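Local coordinates for protein ethylbenzene dehydrogenase alpha-subunit (PDB 2IVF) that binds a molybdenum atom, two pterin guanosine dinucleotide cofactors and an iron-sulfur cluster as a member of the molybdopterin oxidoreductase family, at residues A[237-241]-A[242-246]; A[341-345]-A[346-350]; A[379-383]-A[384-388]; A[433-437]-A[438-442]; A[775-778]-A[779-783]. One frame throughout, in Å; residues are numbered along the deposited sequence.

Overall arrangement
All five contacts are local turns or caps that follow one another in series; none nests within or crosses another. Interaction 1 shapes the loop between helix 226-232 and strand 249-253. Interaction 2 caps helix 345-349 and interaction 3 leads into strand 385-389, on an outlying part of the chain where L343 packs on A388. Interaction 4 turns from helix 425-437 into strand 440-444, the neighbour of strand 249-253, and joins interaction 1 through Y239 OH and S442 O. Interaction 5, at helix 777-781, lies far along the sequence yet meets interaction 1 at M237 and G238. Interaction 1 is thus touched by both interaction 4 and interaction 5.

Interaction 1: residues A[237-241]-A[242-246]; sequences MGYSA and DNLLD
The loop between helix 226-232 and strand 249-253 winds into a 3-10 turn, and S240 and D242 meet at its start. S240 OG donates to D242 OD1 over 2.6 Å, reaching the oxygen nearly along its C-O axis. Each side chain has its first torsion near +57°, which folds S240 OG and D242 CG back between their own backbone N and carbonyl carbon and lets them meet two residues apart. S240 OG also receives the backbone N-H of I792. The 3-10 pattern itself appears in the main chain, where N243 N bonds S240 O at 2.8 Å and L244 N bonds A241 O at 3.2 Å. On another side of the turn the N243 amide crosses the Y239 side chain at about a right angle, its ND2 3.5 Å from Y239 CB, with ring and amide planes 48° apart. That amide is held by T476 O at ND2 and by G475 N at OD1, which fixes its rotation. L244 places CD2 4.0 Å from Y239 CE2, and both side chains pack on C441 of strand 440-444, where Y239 OH bonds S442 O.

Interaction 2: residues A[341-345]-A[346-350]; sequences KFLSA and EDVDG
S344 and D347 bond reciprocally at the start of helix 345-349. S344 OG takes the N-H of D347 at 3.2 Å in a nearly straight bond (163°), while S344 N donates to D347 OD2 at 3.1 Å, coming from above the carboxylate plane. This is a capping box with S344 as N-cap, and it is flanked by a hydrophobic staple: L343 CD1, from the residue before the cap, lies 3.6 Å from V348 CG2. L343 reaches it with CG anti to its backbone N (chi1 -180°). Both side chains also rest on Y357 of strand 356-360, so this side is close-packed. The first helical bonds follow, V348 N to S344 O and D349 N to A345 O, the latter 2.8 Å long. A water adds to the hold on the box by donating both to D347 OD2 and to F342 O, 2.8 Å from the water. The loose side is at E346: its CB passes 3.3 Å from S344 OG, then the extended chain leads away to an exposed position.

Interaction 3: residues A[379-383]-A[384-388]; sequences MPALE and GTFSA
A381 and F386 supply the apolar part of this contact. The methyl CB of A381 points at the strand and lies 3.7 Å from F386 CZ, with CE2 of the same ring only slightly farther away. F386 has CG anti to its carbonyl carbon (chi1 -52°), which turns the ring back into the bend of the preceding loop and brings its far end to the alanine. The ring is also stacked on F359, whose backbone is hydrogen-bonded to A381, so one neighbouring residue engages both partners.

The second kind of contact is between a carbonyl and an aromatic ring: E383 O approaches F386 CZ to 3.5 Å at an oblique angle. Both partners of the ring end, the methyl group and the carbonyl oxygen, thus come from the loop.

Polar anchoring comes from outside the two segments. The E383 side chain, bent at chi2, forms a salt bridge from OE2 to R322, whereas L382 O accepts from T400 OG1 and G384 N donates to E403 OE1. G384 itself, with phi 133° and psi 161°, makes the corner by which the chain enters strand 385-389. The arrangement is a loop-to-strand turn folded onto an outer strand of the three-stranded antiparallel sheet 334-336, 395-400 and 385-389.

Interaction 4: residues A[433-437]-A[438-442]; sequences RKVAK and KRTCS
K434 and K438 meet at a peptide group, the flat element of this contact: the carbonyl oxygen of K434 has K438 CB at 3.2 Å and K438 CG at 3.3 Å. A second peptide carbonyl, that of K438, is approached from above its plane, 60° out of it, by T440 OG1, which donates to K438 O over 2.8 Å. This threonine hydroxyl thereby ties the linker to the first residue of the strand.

Beyond the peptide groups the contact is aliphatic. The side chains of K434 and K438 run alongside each other in the same direction, with K438 CE 3.9 Å from K434 CG. K437 also lies beside K438 and places CG 3.8 Å from K438 CG. The like charges stay apart: the K437 and K438 NZ atoms are 5.2 Å from each other, and one water accepts a weak bond from each. K434 NZ is held separately by salt bridges to E277 and E430, which would be expected to offset its charge, and its side chain also packs on R279 of the beta-subunit.

Further along, V435 and T440 both pack against L249 and F251 of strand 249-253. The contact is a tight helix-to-strand connection: helix 425-437 passes through the two-residue link K438-R439 into strand 440-444, an outer strand of a four-stranded parallel sheet in the molybdopterin oxidoreductase fold.

Interaction 5: residues A[775-778]-A[779-783]; sequences TGVS and RYAHA
Y780 reaches back from its helix along the carbonyls of T775 to V777. Its CB lies 3.9 Å from V777 O, and the first torsion of -52° sets CG anti to the carbonyl carbon and points the ring toward the loop at the helix start. Along one side of the ring CD2 comes 3.7 Å from G776 O, and CE2 comes 4.0 Å from T775 O, both oblique approaches. One ring face carries R779 CD, set 3.7 Å above the plane toward the rim. At the tip, Y780 OH meets a water lying in the ring plane at its edge, and that water donates to T775 O, closing a bridge from the phenol back to the loop.

The turn that carries the ring is held by its backbone. V777 O accepts twice, from Y780 N above the carbonyl plane and from A781 N in it, the latter bond 2.8 Å long and nearly straight at 170°. V777 CG1 also touches A781 CB at 4.0 Å. Helix 777-781 lies with V777 and Y780 against helix 526-540, while beyond it A783 packs on helix 796-800 and H782 ND1 makes a weak hydrogen bond with G238 N.

Interaction 1: residues A[237-241]-A[242-246]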
loop_
_atom_site.group_PDB
_atom_site.type_symbol
_atom_site.label_atom_id
_atom_site.label_comp_id
_atom_site.label_asym_id
_atom_site.label_seq_id
_atom_site.Cartn_x
_atom_site.Cartn_y
_atom_site.Cartn_z
ATOM N N MET A 237 -20.731 1.582 -13.321
ATOM C CA MET A 237 -21.657 1.947 -12.245
ATOM C C MET A 237 -20.800 1.988 -11.019
ATOM O O MET A 237 -19.844 1.231 -10.928
ATOM C CB MET A 237 -22.734 0.906 -12.078
ATOM C CG MET A 237 -23.515 0.630 -13.376
ATOM S SD MET A 237 -24.695 -0.690 -13.079
ATOM C CE MET A 237 -23.607 -2.111 -13.148
ATOM N N GLY A 238 -21.129 2.864 -10.073
ATOM C CA GLY A 238 -20.420 2.865 -8.833
ATOM C C GLY A 238 -21.142 3.496 -7.666
ATOM O O GLY A 238 -22.217 4.061 -7.801
ATOM N N TYR A 239 -20.501 3.418 -6.501
ATOM C CA TYR A 239 -20.960 4.151 -5.370
ATOM C C TYR A 239 -19.780 4.854 -4.757
ATOM O O TYR A 239 -18.619 4.547 -5.070
ATOM C CB TYR A 239 -21.645 3.215 -4.370
ATOM C CG TYR A 239 -20.820 2.038 -3.852
ATOM C CD1 TYR A 239 -20.910 0.801 -4.416
ATOM C CD2 TYR A 239 -20.030 2.162 -2.729
ATOM C CE1 TYR A 239 -20.233 -0.270 -3.912
ATOM C CE2 TYR A 239 -19.338 1.107 -2.209
ATOM C CZ TYR A 239 -19.425 -0.118 -2.795
ATOM O OH TYR A 239 -18.714 -1.208 -2.267
ATOM N N SER A 240 -20.086 5.831 -3.903
ATOM C CA SER A 240 -19.075 6.496 -3.126
ATOM C C SER A 240 -18.959 5.740 -1.793
ATOM O O SER A 240 -19.926 5.146 -1.339
ATOM C CB SER A 240 -19.419 7.958 -2.882
ATOM O OG SER A 240 -20.698 8.162 -2.244
ATOM N N ALA A 241 -17.793 5.819 -1.164
ATOM C CA ALA A 241 -17.490 4.926 -0.025
ATOM C C ALA A 241 -18.464 5.099 1.130
ATOM O O ALA A 241 -18.689 4.127 1.886
ATOM C CB ALA A 241 -16.061 5.098 0.439
ATOM N N ASP A 242 -19.009 6.314 1.279
ATOM C CA ASP A 242 -19.947 6.611 2.376
ATOM C C ASP A 242 -21.306 5.931 2.150
ATOM O O ASP A 242 -22.084 5.828 3.087
ATOM C CB ASP A 242 -20.095 8.116 2.654
ATOM C CG ASP A 242 -20.556 8.931 1.430
ATOM O OD1 ASP A 242 -20.640 8.336 0.331
ATOM O OD2 ASP A 242 -20.755 10.174 1.551
ATOM N N ASN A 243 -21.529 5.388 0.938
ATOM C CA ASN A 243 -22.721 4.565 0.636
ATOM C C ASN A 243 -22.785 3.338 1.557
ATOM O O ASN A 243 -23.881 2.892 1.932
ATOM C CB ASN A 243 -22.702 4.089 -0.804
ATOM C CG ASN A 243 -23.996 3.389 -1.231
ATOM O OD1 ASN A 243 -25.087 3.917 -1.039
ATOM N ND2 ASN A 243 -23.868 2.211 -1.833
ATOM N N LEU A 244 -21.634 2.855 2.007
ATOM C CA LEU A 244 -21.609 1.730 2.964
ATOM C C LEU A 244 -22.309 2.064 4.263
ATOM O O LEU A 244 -22.819 1.183 4.942
ATOM C CB LEU A 244 -20.172 1.314 3.299
ATOM C CG LEU A 244 -19.252 0.705 2.251
ATOM C CD1 LEU A 244 -17.980 0.178 2.955
ATOM C CD2 LEU A 244 -19.973 -0.371 1.426
ATOM N N LEU A 245 -22.378 3.344 4.608
ATOM C CA LEU A 245 -23.054 3.728 5.821
ATOM C C LEU A 245 -24.580 3.567 5.755
ATOM O O LEU A 245 -25.254 3.650 6.779
ATOM C CB LEU A 245 -22.713 5.137 6.149
ATOM C CG LEU A 245 -21.238 5.377 6.495
ATOM C CD1 LEU A 245 -20.986 6.883 6.627
ATOM C CD2 LEU A 245 -20.897 4.613 7.786
ATOM N N ASP A 246 -25.102 3.357 4.541
ATOM C CA ASP A 246 -26.492 3.042 4.324
ATOM C C ASP A 246 -26.814 1.551 4.092
ATOM O O ASP A 246 -27.961 1.209 3.884
ATOM C CB ASP A 246 -26.987 3.852 3.127
ATOM C CG ASP A 246 -27.143 5.333 3.451
ATOM O OD1 ASP A 246 -27.562 5.623 4.579
ATOM O OD2 ASP A 246 -26.904 6.174 2.569
#

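Interaction 2: residues A[341-345]-A[346-350]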
loop_
_atom_site.group_PDB
_atom_site.type_symbol
_atom_site.label_atom_id
_atom_site.label_comp_id
_atom_site.label_asym_id
_atom_site.label_seq_id
_atom_site.Cartn_x
_atom_site.Cartn_y
_atom_site.Cartn_z
ATOM N N LYS A 341 -34.488 -20.940 -26.439
ATOM C CA LYS A 341 -34.354 -19.526 -26.726
ATOM C C LYS A 341 -35.600 -18.797 -26.262
ATOM O O LYS A 341 -36.697 -19.375 -26.222
ATOM C CB LYS A 341 -34.066 -19.341 -28.236
ATOM C CG LYS A 341 -32.536 -19.421 -28.521
ATOM C CD LYS A 341 -32.210 -19.929 -29.882
ATOM C CE LYS A 341 -30.724 -20.306 -30.016
ATOM N NZ LYS A 341 -29.765 -19.275 -29.515
ATOM N N PHE A 342 -35.433 -17.539 -25.876
ATOM C CA PHE A 342 -36.580 -16.737 -25.462
ATOM C C PHE A 342 -37.693 -16.839 -26.519
ATOM O O PHE A 342 -37.431 -16.796 -27.742
ATOM C CB PHE A 342 -36.210 -15.271 -25.252
ATOM C CG PHE A 342 -35.359 -15.008 -24.033
ATOM C CD1 PHE A 342 -35.910 -15.024 -22.758
ATOM C CD2 PHE A 342 -34.008 -14.704 -24.174
ATOM C CE1 PHE A 342 -35.126 -14.769 -21.632
ATOM C CE2 PHE A 342 -33.219 -14.444 -23.089
ATOM C CZ PHE A 342 -33.776 -14.470 -21.787
ATOM N N LEU A 343 -38.924 -17.001 -26.038
ATOM C CA LEU A 343 -40.094 -16.936 -26.902
ATOM C C LEU A 343 -40.198 -15.525 -27.459
ATOM O O LEU A 343 -40.224 -14.565 -26.676
ATOM C CB LEU A 343 -41.353 -17.260 -26.112
ATOM C CG LEU A 343 -42.660 -17.233 -26.895
ATOM C CD1 LEU A 343 -42.577 -18.235 -28.023
ATOM C CD2 LEU A 343 -43.828 -17.511 -25.945
ATOM N N SER A 344 -40.236 -15.409 -28.790
ATOM C CA SER A 344 -40.301 -14.116 -29.454
ATOM C C SER A 344 -41.601 -13.936 -30.216
ATOM O O SER A 344 -42.314 -14.910 -30.529
ATOM C CB SER A 344 -39.125 -13.913 -30.405
ATOM O OG SER A 344 -39.360 -14.493 -31.676
ATOM N N ALA A 345 -41.920 -12.676 -30.494
ATOM C CA ALA A 345 -43.133 -12.337 -31.213
ATOM C C ALA A 345 -43.022 -12.863 -32.633
ATOM O O ALA A 345 -44.025 -13.209 -33.236
ATOM C CB ALA A 345 -43.353 -10.847 -31.197
ATOM N N GLU A 346 -41.789 -12.936 -33.150
ATOM C CA GLU A 346 -41.520 -13.561 -34.450
ATOM C C GLU A 346 -42.047 -14.990 -34.457
ATOM O O GLU A 346 -42.727 -15.396 -35.375
ATOM C CB GLU A 346 -40.012 -13.565 -34.782
ATOM C CG GLU A 346 -39.763 -13.843 -36.266
ATOM C CD GLU A 346 -38.298 -13.989 -36.683
ATOM O OE1 GLU A 346 -37.385 -13.838 -35.878
ATOM O OE2 GLU A 346 -38.062 -14.282 -37.877
ATOM N N ASP A 347 -41.703 -15.750 -33.423
ATOM C CA ASP A 347 -42.168 -17.126 -33.282
ATOM C C ASP A 347 -43.685 -17.188 -33.192
ATOM O O ASP A 347 -44.315 -18.059 -33.816
ATOM C CB ASP A 347 -41.599 -17.779 -32.021
ATOM C CG ASP A 347 -40.079 -17.693 -31.927
ATOM O OD1 ASP A 347 -39.408 -17.727 -32.976
ATOM O OD2 ASP A 347 -39.562 -17.634 -30.797
ATOM N N VAL A 348 -44.276 -16.276 -32.420
ATOM C CA VAL A 348 -45.709 -16.373 -32.077
ATOM C C VAL A 348 -46.665 -15.823 -33.143
ATOM O O VAL A 348 -47.656 -16.476 -33.473
ATOM C CB VAL A 348 -46.017 -15.700 -30.706
ATOM C CG1 VAL A 348 -47.499 -15.875 -30.342
ATOM C CG2 VAL A 348 -45.107 -16.264 -29.608
ATOM N N ASP A 349 -46.390 -14.619 -33.660
ATOM C CA ASP A 349 -47.258 -13.991 -34.682
ATOM C C ASP A 349 -46.514 -13.272 -35.817
ATOM O O ASP A 349 -47.092 -12.458 -36.526
ATOM C CB ASP A 349 -48.265 -13.043 -34.016
ATOM C CG ASP A 349 -47.611 -11.983 -33.162
ATOM O OD1 ASP A 349 -46.458 -11.579 -33.431
ATOM O OD2 ASP A 349 -48.265 -11.536 -32.199
ATOM N N GLY A 350 -45.237 -13.581 -35.992
ATOM C CA GLY A 350 -44.428 -12.937 -37.023
ATOM C C GLY A 350 -44.073 -11.492 -36.745
ATOM O O GLY A 350 -43.840 -10.742 -37.674
HETATM O O HOH W 1 -37.072 -17.741 -30.306
#

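Interaction 3: residues A[379-383]-A[384-388]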
loop_
_atom_site.group_PDB
_atom_site.type_symbol
_atom_site.label_atom_id
_atom_site.label_comp_id
_atom_site.label_asym_id
_atom_site.label_seq_id
_atom_site.Cartn_x
_atom_site.Cartn_y
_atom_site.Cartn_z
ATOM N N MET A 379 -48.813 -8.787 -12.413
ATOM C CA MET A 379 -47.710 -9.623 -11.953
ATOM C C MET A 379 -47.488 -10.797 -12.899
ATOM O O MET A 379 -48.323 -11.686 -12.983
ATOM C CB MET A 379 -47.975 -10.163 -10.557
ATOM C CG MET A 379 -47.403 -9.314 -9.443
ATOM S SD MET A 379 -45.615 -9.502 -9.285
ATOM C CE MET A 379 -45.440 -9.436 -7.494
ATOM N N PRO A 380 -46.339 -10.823 -13.593
ATOM C CA PRO A 380 -46.020 -11.967 -14.447
ATOM C C PRO A 380 -45.889 -13.252 -13.653
ATOM O O PRO A 380 -45.516 -13.214 -12.488
ATOM C CB PRO A 380 -44.661 -11.591 -15.058
ATOM C CG PRO A 380 -44.516 -10.133 -14.843
ATOM C CD PRO A 380 -45.302 -9.785 -13.642
ATOM N N ALA A 381 -46.152 -14.379 -14.299
ATOM C CA ALA A 381 -45.866 -15.698 -13.725
ATOM C C ALA A 381 -44.377 -15.833 -13.488
ATOM O O ALA A 381 -43.572 -15.272 -14.243
ATOM C CB ALA A 381 -46.333 -16.826 -14.675
ATOM N N LEU A 382 -44.014 -16.560 -12.436
ATOM C CA LEU A 382 -42.640 -17.004 -12.236
ATOM C C LEU A 382 -42.643 -18.519 -12.297
ATOM O O LEU A 382 -42.066 -19.121 -13.213
ATOM C CB LEU A 382 -42.085 -16.518 -10.899
ATOM C CG LEU A 382 -41.605 -15.066 -10.894
ATOM C CD1 LEU A 382 -40.991 -14.755 -9.566
ATOM C CD2 LEU A 382 -40.602 -14.768 -12.026
ATOM N N GLU A 383 -43.316 -19.144 -11.340
ATOM C CA GLU A 383 -43.353 -20.593 -11.302
ATOM C C GLU A 383 -44.271 -21.109 -12.398
ATOM O O GLU A 383 -45.308 -20.514 -12.688
ATOM C CB GLU A 383 -43.809 -21.093 -9.924
ATOM C CG GLU A 383 -42.817 -20.755 -8.756
ATOM C CD GLU A 383 -43.036 -19.377 -8.150
ATOM O OE1 GLU A 383 -43.826 -18.605 -8.732
ATOM O OE2 GLU A 383 -42.409 -19.064 -7.083
ATOM N N GLY A 384 -43.893 -22.216 -13.024
ATOM C CA GLY A 384 -44.812 -22.914 -13.906
ATOM C C GLY A 384 -44.263 -23.326 -15.254
ATOM O O GLY A 384 -43.253 -22.819 -15.744
ATOM N N THR A 385 -44.949 -24.271 -15.858
ATOM C CA THR A 385 -44.675 -24.606 -17.232
ATOM C C THR A 385 -45.979 -24.452 -17.973
ATOM O O THR A 385 -47.027 -24.861 -17.492
ATOM C CB THR A 385 -44.044 -26.008 -17.365
ATOM O OG1 THR A 385 -42.862 -26.060 -16.542
ATOM C CG2 THR A 385 -43.635 -26.253 -18.798
ATOM N N PHE A 386 -45.900 -23.801 -19.124
ATOM C CA PHE A 386 -47.062 -23.359 -19.848
ATOM C C PHE A 386 -46.901 -23.792 -21.294
ATOM O O PHE A 386 -45.939 -24.480 -21.649
ATOM C CB PHE A 386 -47.186 -21.830 -19.757
ATOM C CG PHE A 386 -47.141 -21.293 -18.350
ATOM C CD1 PHE A 386 -48.297 -21.239 -17.576
ATOM C CD2 PHE A 386 -45.954 -20.833 -17.810
ATOM C CE1 PHE A 386 -48.271 -20.742 -16.285
ATOM C CE2 PHE A 386 -45.911 -20.337 -16.516
ATOM C CZ PHE A 386 -47.075 -20.297 -15.744
ATOM N N SER A 387 -47.859 -23.402 -22.123
ATOM C CA SER A 387 -47.777 -23.656 -23.550
ATOM C C SER A 387 -48.056 -22.388 -24.344
ATOM O O SER A 387 -48.744 -21.488 -23.873
ATOM C CB SER A 387 -48.737 -24.773 -23.960
ATOM O OG SER A 387 -49.779 -24.929 -23.023
ATOM N N ALA A 388 -47.482 -22.331 -25.543
ATOM C CA ALA A 388 -47.734 -21.261 -26.498
ATOM C C ALA A 388 -47.909 -21.871 -27.891
ATOM O O ALA A 388 -47.181 -22.793 -28.251
ATOM C CB ALA A 388 -46.578 -20.282 -26.489
#

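Interaction 4: residues A[433-437]-A[438-442]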
loop_
_atom_site.group_PDB
_atom_site.type_symbol
_atom_site.label_atom_id
_atom_site.label_comp_id
_atom_site.label_asym_id
_atom_site.label_seq_id
_atom_site.Cartn_x
_atom_site.Cartn_y
_atom_site.Cartn_z
ATOM N N ARG A 433 -30.420 -16.038 3.990
ATOM C CA ARG A 433 -31.527 -15.438 4.679
ATOM C C ARG A 433 -31.272 -13.960 4.923
ATOM O O ARG A 433 -32.202 -13.141 4.821
ATOM C CB ARG A 433 -31.816 -16.190 5.993
ATOM C CG ARG A 433 -32.273 -17.613 5.729
ATOM C CD ARG A 433 -32.312 -18.438 6.976
ATOM N NE ARG A 433 -32.998 -19.707 6.750
ATOM C CZ ARG A 433 -33.151 -20.639 7.682
ATOM N NH1 ARG A 433 -32.614 -20.478 8.898
ATOM N NH2 ARG A 433 -33.796 -21.759 7.375
ATOM N N LYS A 434 -30.026 -13.600 5.217
ATOM C CA LYS A 434 -29.703 -12.229 5.511
ATOM C C LYS A 434 -29.745 -11.349 4.295
ATOM O O LYS A 434 -30.215 -10.233 4.376
ATOM C CB LYS A 434 -28.343 -12.108 6.178
ATOM C CG LYS A 434 -28.393 -12.598 7.599
ATOM C CD LYS A 434 -27.093 -12.522 8.332
ATOM C CE LYS A 434 -27.295 -12.761 9.843
ATOM N NZ LYS A 434 -25.995 -12.806 10.537
ATOM N N VAL A 435 -29.207 -11.839 3.185
ATOM C CA VAL A 435 -29.232 -11.069 1.943
ATOM C C VAL A 435 -30.682 -10.715 1.556
ATOM O O VAL A 435 -30.961 -9.617 1.073
ATOM C CB VAL A 435 -28.556 -11.865 0.800
ATOM C CG1 VAL A 435 -28.746 -11.171 -0.522
ATOM C CG2 VAL A 435 -27.038 -11.993 1.076
ATOM N N ALA A 436 -31.593 -11.657 1.732
ATOM C CA ALA A 436 -33.015 -11.433 1.388
ATOM C C ALA A 436 -33.673 -10.374 2.227
ATOM O O ALA A 436 -34.665 -9.802 1.804
ATOM C CB ALA A 436 -33.811 -12.720 1.488
ATOM N N LYS A 437 -33.156 -10.129 3.426
ATOM C CA LYS A 437 -33.824 -9.211 4.358
ATOM C C LYS A 437 -33.044 -7.940 4.666
ATOM O O LYS A 437 -33.522 -7.100 5.408
ATOM C CB LYS A 437 -34.093 -9.951 5.674
ATOM C CG LYS A 437 -32.902 -10.113 6.535
ATOM C CD LYS A 437 -33.277 -10.460 8.013
ATOM C CE LYS A 437 -33.449 -11.954 8.161
ATOM N NZ LYS A 437 -32.892 -12.487 9.474
ATOM N N LYS A 438 -31.833 -7.819 4.130
ATOM C CA LYS A 438 -30.936 -6.727 4.464
ATOM C C LYS A 438 -30.581 -5.940 3.240
ATOM O O LYS A 438 -30.349 -6.513 2.167
ATOM C CB LYS A 438 -29.642 -7.215 5.117
ATOM C CG LYS A 438 -29.895 -7.774 6.511
ATOM C CD LYS A 438 -28.614 -8.013 7.262
ATOM C CE LYS A 438 -28.858 -8.811 8.543
ATOM N NZ LYS A 438 -29.984 -8.180 9.275
ATOM N N ARG A 439 -30.575 -4.620 3.399
ATOM C CA ARG A 439 -29.997 -3.755 2.389
ATOM C C ARG A 439 -28.503 -4.057 2.254
ATOM O O ARG A 439 -27.720 -3.923 3.183
ATOM C CB ARG A 439 -30.237 -2.286 2.749
ATOM C CG ARG A 439 -29.754 -1.324 1.720
ATOM C CD ARG A 439 -30.629 -1.370 0.424
ATOM N NE ARG A 439 -32.066 -1.252 0.664
ATOM C CZ ARG A 439 -32.747 -0.117 0.812
ATOM N NH1 ARG A 439 -32.155 1.071 0.757
ATOM N NH2 ARG A 439 -34.058 -0.169 1.029
ATOM N N THR A 440 -28.115 -4.475 1.063
ATOM C CA THR A 440 -26.854 -5.136 0.849
ATOM C C THR A 440 -26.049 -4.420 -0.234
ATOM O O THR A 440 -26.570 -4.100 -1.284
ATOM C CB THR A 440 -27.051 -6.579 0.450
ATOM O OG1 THR A 440 -27.728 -7.295 1.515
ATOM C CG2 THR A 440 -25.683 -7.231 0.038
ATOM N N CYS A 441 -24.805 -4.120 0.109
ATOM C CA CYS A 441 -23.866 -3.453 -0.768
ATOM C C CYS A 441 -22.679 -4.422 -0.801
ATOM O O CYS A 441 -22.297 -5.043 0.230
ATOM C CB CYS A 441 -23.436 -2.106 -0.191
ATOM S SG CYS A 441 -22.516 -1.093 -1.392
ATOM N N SER A 442 -22.096 -4.549 -1.981
ATOM C CA SER A 442 -20.906 -5.312 -2.177
ATOM C C SER A 442 -19.782 -4.436 -2.720
ATOM O O SER A 442 -19.998 -3.371 -3.349
ATOM C CB SER A 442 -21.187 -6.470 -3.176
ATOM O OG SER A 442 -22.264 -7.270 -2.752
HETATM O O HOH W 2 -31.006 -10.391 11.535
#

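Interaction 5: residues A[775-778]-A[779-783]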
loop_
_atom_site.group_PDB
_atom_site.type_symbol
_atom_site.label_atom_id
_atom_site.label_comp_id
_atom_site.label_asym_id
_atom_site.label_seq_id
_atom_site.Cartn_x
_atom_site.Cartn_y
_atom_site.Cartn_z
ATOM N N THR A 775 -19.909 13.184 -19.819
ATOM C CA THR A 775 -20.703 12.917 -21.027
ATOM C C THR A 775 -20.440 11.513 -21.596
ATOM O O THR A 775 -21.017 11.151 -22.623
ATOM C CB THR A 775 -20.383 13.956 -22.124
ATOM O OG1 THR A 775 -18.986 13.927 -22.414
ATOM C CG2 THR A 775 -20.777 15.348 -21.702
ATOM N N GLY A 776 -19.579 10.737 -20.942
ATOM C CA GLY A 776 -19.154 9.429 -21.468
ATOM C C GLY A 776 -20.073 8.358 -20.945
ATOM O O GLY A 776 -21.161 8.647 -20.444
ATOM N N VAL A 777 -19.621 7.114 -21.031
ATOM C CA VAL A 777 -20.475 5.968 -20.748
ATOM C C VAL A 777 -21.020 6.027 -19.341
ATOM O O VAL A 777 -22.184 5.755 -19.134
ATOM C CB VAL A 777 -19.724 4.619 -20.972
ATOM C CG1 VAL A 777 -20.639 3.448 -20.640
ATOM C CG2 VAL A 777 -19.239 4.517 -22.413
ATOM N N SER A 778 -20.188 6.409 -18.379
ATOM C CA SER A 778 -20.617 6.446 -16.980
ATOM C C SER A 778 -21.874 7.264 -16.737
ATOM O O SER A 778 -22.643 6.977 -15.836
ATOM C CB SER A 778 -19.507 7.001 -16.100
ATOM O OG SER A 778 -18.437 6.116 -15.957
ATOM N N ARG A 779 -22.038 8.344 -17.478
ATOM C CA ARG A 779 -23.167 9.200 -17.290
ATOM C C ARG A 779 -24.456 8.396 -17.404
ATOM O O ARG A 779 -25.401 8.659 -16.662
ATOM C CB ARG A 779 -23.182 10.326 -18.309
ATOM C CG ARG A 779 -24.383 11.186 -18.171
ATOM C CD ARG A 779 -24.549 12.140 -19.291
ATOM N NE ARG A 779 -25.597 13.135 -19.009
ATOM C CZ ARG A 779 -25.504 14.118 -18.097
ATOM N NH1 ARG A 779 -24.411 14.267 -17.317
ATOM N NH2 ARG A 779 -26.526 14.973 -17.954
ATOM N N TYR A 780 -24.476 7.409 -18.313
ATOM C CA TYR A 780 -25.675 6.635 -18.569
ATOM C C TYR A 780 -25.617 5.307 -17.848
ATOM O O TYR A 780 -26.623 4.913 -17.280
ATOM C CB TYR A 780 -25.873 6.401 -20.064
ATOM C CG TYR A 780 -25.821 7.680 -20.825
ATOM C CD1 TYR A 780 -26.915 8.523 -20.862
ATOM C CD2 TYR A 780 -24.651 8.082 -21.460
ATOM C CE1 TYR A 780 -26.859 9.718 -21.544
ATOM C CE2 TYR A 780 -24.583 9.292 -22.145
ATOM C CZ TYR A 780 -25.688 10.102 -22.178
ATOM O OH TYR A 780 -25.606 11.326 -22.833
ATOM N N ALA A 781 -24.438 4.673 -17.802
ATOM C CA ALA A 781 -24.302 3.352 -17.211
ATOM C C ALA A 781 -24.675 3.418 -15.723
ATOM O O ALA A 781 -25.356 2.541 -15.191
ATOM C CB ALA A 781 -22.871 2.801 -17.366
ATOM N N HIS A 782 -24.134 4.441 -15.059
ATOM C CA HIS A 782 -24.258 4.596 -13.630
ATOM C C HIS A 782 -25.744 4.659 -13.233
ATOM O O HIS A 782 -26.135 4.271 -12.102
ATOM C CB HIS A 782 -23.455 5.826 -13.191
ATOM C CG HIS A 782 -23.644 6.181 -11.758
ATOM N ND1 HIS A 782 -23.146 5.418 -10.719
ATOM C CD2 HIS A 782 -24.336 7.196 -11.194
ATOM C CE1 HIS A 782 -23.505 5.980 -9.577
ATOM N NE2 HIS A 782 -24.256 7.040 -9.838
ATOM N N ALA A 783 -26.539 5.197 -14.154
ATOM C CA ALA A 783 -27.975 5.227 -14.115
ATOM C C ALA A 783 -28.515 5.879 -12.829
ATOM O O ALA A 783 -29.405 5.347 -12.150
ATOM C CB ALA A 783 -28.548 3.820 -14.369
HETATM O O HOH W 3 -23.276 11.913 -23.636
#